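Local coordinates for protein copper-sensitive operon repressor (CsoR) (Geobacillus thermodenitrificans, PDB 4M1P) that senses copper as a transcriptional repressor, binding Cu(I) between subunits and probably releasing operator DNA when the metal is bound, at residues A[13-17]-A[73-78]. The protein carries 1 engineered substitution. Numbering follows the deposited sequence.
Sequences TMIPR and RHANHC. With CU1 (copper (I) ion), chain B; NA (sodium ion), chain D.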
ATOM      1  N   THR A  13      14.926  14.948 -19.796  1.00 67.62           N
ATOM      2  CA  THR A  13      14.591  14.557 -21.163  1.00 66.05           C
ATOM      3  C   THR A  13      13.216  13.898 -21.233  1.00 64.67           C
ATOM      4  O   THR A  13      12.865  13.096 -20.363  1.00 63.29           O
ATOM      5  CB  THR A  13      15.606  13.541 -21.707  1.00 67.88           C
ATOM      6  OG1 THR A  13      16.938  14.014 -21.476  1.00 73.26           O
ATOM      7  CG2 THR A  13      15.395  13.320 -23.193  1.00 69.83           C
ATOM      8  N   MET A  14      12.439  14.226 -22.264  1.00 63.01           N
ATOM      9  CA  MET A  14      11.164  13.546 -22.487  1.00 60.67           C
ATOM     10  C   MET A  14      10.980  13.106 -23.941  1.00 62.91           C
ATOM     11  O   MET A  14      11.198  13.884 -24.869  1.00 63.74           O
ATOM     12  CB  MET A  14       9.987  14.429 -22.068  1.00 55.99           C
ATOM     13  CG  MET A  14       8.641  13.744 -22.245  1.00 55.52           C
ATOM     14  SD  MET A  14       7.245  14.843 -21.991  1.00 70.60           S
ATOM     15  CE  MET A  14       5.880  13.699 -22.204  1.00 62.62           C
ATOM     16  N   ILE A  15      10.585  11.851 -24.132  1.00 64.47           N
ATOM     17  CA  ILE A  15      10.131  11.392 -25.439  1.00 67.14           C
ATOM     18  C   ILE A  15       8.642  11.711 -25.528  1.00 67.41           C
ATOM     19  O   ILE A  15       7.857  11.229 -24.713  1.00 65.26           O
ATOM     20  CB  ILE A  15      10.306   9.872 -25.611  1.00 67.40           C
ATOM     21  CG1 ILE A  15      11.678   9.410 -25.113  1.00 61.50           C
ATOM     22  CG2 ILE A  15      10.078   9.477 -27.070  1.00 72.49           C
ATOM     23  CD1 ILE A  15      12.646   9.073 -26.218  1.00 60.42           C
ATOM     24  N   PRO A  16       8.247  12.531 -26.515  1.00 70.38           N
ATOM     25  CA  PRO A  16       6.850  12.977 -26.637  1.00 72.00           C
ATOM     26  C   PRO A  16       5.900  11.811 -26.899  1.00 76.29           C
ATOM     27  O   PRO A  16       6.305  10.833 -27.525  1.00 79.61           O
ATOM     28  CB  PRO A  16       6.883  13.900 -27.859  1.00 68.66           C
ATOM     29  CG  PRO A  16       8.319  14.291 -28.020  1.00 68.24           C
ATOM     30  CD  PRO A  16       9.103  13.099 -27.570  1.00 68.92           C
ATOM     31  N   ARG A  17       4.658  11.912 -26.432  1.00 75.30           N
ATOM     32  CA  ARG A  17       3.679  10.852 -26.652  1.00 74.64           C
ATOM     33  C   ARG A  17       3.133  10.864 -28.068  1.00 80.64           C
ATOM     34  O   ARG A  17       3.006  11.921 -28.685  1.00 85.33           O
ATOM     35  CB  ARG A  17       2.521  10.968 -25.663  1.00 71.71           C
ATOM     36  CG  ARG A  17       2.960  10.824 -24.237  1.00 67.27           C
ATOM     37  CD  ARG A  17       1.841  11.042 -23.249  1.00 67.44           C
ATOM     38  NE  ARG A  17       2.423  11.166 -21.923  1.00 70.59           N
ATOM     39  CZ  ARG A  17       2.734  12.326 -21.358  1.00 71.59           C
ATOM     40  NH1 ARG A  17       2.480  13.467 -21.990  1.00 64.23           N
ATOM     41  NH2 ARG A  17       3.284  12.348 -20.152  1.00 73.34           N
ATOM     42  N   ARG A  73       6.727   3.589 -18.712  1.00 41.68           N
ATOM     43  CA  ARG A  73       6.946   4.289 -19.964  1.00 45.13           C
ATOM     44  C   ARG A  73       8.054   5.320 -19.779  1.00 50.41           C
ATOM     45  O   ARG A  73       9.010   5.353 -20.554  1.00 53.99           O
ATOM     46  CB  ARG A  73       5.654   4.953 -20.446  1.00 43.61           C
ATOM     47  CG  ARG A  73       5.622   5.289 -21.925  1.00 47.22           C
ATOM     48  CD  ARG A  73       6.350   6.591 -22.228  1.00 53.08           C
ATOM     49  NE  ARG A  73       5.966   7.137 -23.524  1.00 58.51           N
ATOM     50  CZ  ARG A  73       6.403   8.296 -24.001  1.00 61.56           C
ATOM     51  NH1 ARG A  73       7.251   9.028 -23.289  1.00 61.10           N
ATOM     52  NH2 ARG A  73       5.994   8.721 -25.189  1.00 65.66           N
ATOM     53  N   HIS A  74       7.938   6.140 -18.740  1.00 48.93           N
ATOM     54  CA  HIS A  74       8.912   7.203 -18.510  1.00 49.19           C
ATOM     55  C   HIS A  74      10.313   6.630 -18.301  1.00 52.70           C
ATOM     56  O   HIS A  74      11.290   7.146 -18.843  1.00 56.53           O
ATOM     57  CB  HIS A  74       8.501   8.059 -17.309  1.00 45.41           C
ATOM     58  CG  HIS A  74       9.405   9.224 -17.056  1.00 46.89           C
ATOM     59  ND1 HIS A  74       9.566  10.260 -17.950  1.00 49.37           N
ATOM     60  CD2 HIS A  74      10.205   9.521 -15.998  1.00 44.44           C
ATOM     61  CE1 HIS A  74      10.416  11.137 -17.466  1.00 50.54           C
ATOM     62  NE2 HIS A  74      10.823  10.712 -16.273  1.00 45.90           N
ATOM     63  N   ALA A  75      10.404   5.555 -17.526  1.00 52.27           N
ATOM     64  CA  ALA A  75      11.694   4.929 -17.240  1.00 52.03           C
ATOM     65  C   ALA A  75      12.305   4.242 -18.465  1.00 54.83           C
ATOM     66  O   ALA A  75      13.490   4.415 -18.749  1.00 54.31           O
ATOM     67  CB  ALA A  75      11.563   3.945 -16.086  1.00 46.43           C
ATOM     68  N   ASN A  76      11.494   3.461 -19.178  1.00 61.23           N
ATOM     69  CA  ASN A  76      11.949   2.722 -20.358  1.00 61.80           C
ATOM     70  C   ASN A  76      12.388   3.609 -21.513  1.00 59.99           C
ATOM     71  O   ASN A  76      13.261   3.233 -22.286  1.00 66.43           O
ATOM     72  CB  ASN A  76      10.851   1.788 -20.870  1.00 68.21           C
ATOM     73  CG  ASN A  76      10.548   0.652 -19.916  1.00 74.11           C
ATOM     74  OD1 ASN A  76      10.979   0.657 -18.760  1.00 74.75           O
ATOM     75  ND2 ASN A  76       9.791  -0.333 -20.396  1.00 78.00           N
ATOM     76  N   HIS A  77      11.767   4.773 -21.649  1.00 55.89           N
ATOM     77  CA  HIS A  77      12.045   5.637 -22.790  1.00 55.60           C
ATOM     78  C   HIS A  77      12.732   6.940 -22.414  1.00 56.73           C
ATOM     79  O   HIS A  77      13.889   7.162 -22.777  1.00 62.19           O
ATOM     80  CB  HIS A  77      10.756   5.919 -23.553  1.00 60.11           C
ATOM     81  CG  HIS A  77      10.132   4.685 -24.133  1.00 70.21           C
ATOM     82  ND1 HIS A  77       8.828   4.326 -23.883  1.00 72.80           N
ATOM     83  CD2 HIS A  77      10.647   3.724 -24.932  1.00 74.05           C
ATOM     84  CE1 HIS A  77       8.560   3.191 -24.512  1.00 75.06           C
ATOM     85  NE2 HIS A  77       9.648   2.809 -25.156  1.00 75.74           N
ATOM     86  N   CYS A  78      12.026   7.797 -21.687  1.00 54.21           N
ATOM     87  CA  CYS A  78      12.547   9.122 -21.349  1.00 52.50           C
ATOM     88  C   CYS A  78      13.827   9.074 -20.500  1.00 52.79           C
ATOM     89  O   CYS A  78      14.842   9.662 -20.873  1.00 50.35           O
ATOM     90  CB  CYS A  78      11.475   9.969 -20.653  1.00 50.06           C
ATOM     91  SG  CYS A  78       9.943  10.197 -21.602  1.00 60.99           S
TER
HETATM   92 CU   CU1 B 201       8.546  10.453 -19.794  1.00 58.45          CU
HETATM   93 NA    NA D 203      17.339  14.529 -18.491  1.00 68.64          NA
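The Cu(I)-sensing site lies here at a subunit interface, where the N-terminal tail 13-17 runs over helix 49-85. His-74 ND1 (2.1 Å) and Cys-78 SG (2.3 Å) bind the copper ion CU1 from consecutive turns of this helix, and Cys-49 of the second subunit completes the three-coordinate site. The tail adds a second-shell bond: Ile-15 N donates to the thiolate ligand, 3.1 Å from Cys-78 SG, while the Met-14 side chain approaches the same sulfur, CG to SG 3.8 Å. In this all-helical CsoR fold the tail leads into helix 19-44, and Arg-73 grips its backbone: NH1 donates to Ile-15 O at 2.7 Å, and NH2 makes a weak bond to Pro-16 O at 3.2 Å. Arg-17 CG lies over one guanidinium face, and Glu-21 forms a salt bridge with Arg-73 NH2. Ile-15 CG1 packs 3.9 Å from His-77 CB. At the other end, Thr-13 N binds the sodium ion NA at 2.8 Å, together with Ser-87, Gln-90 and Ser-91.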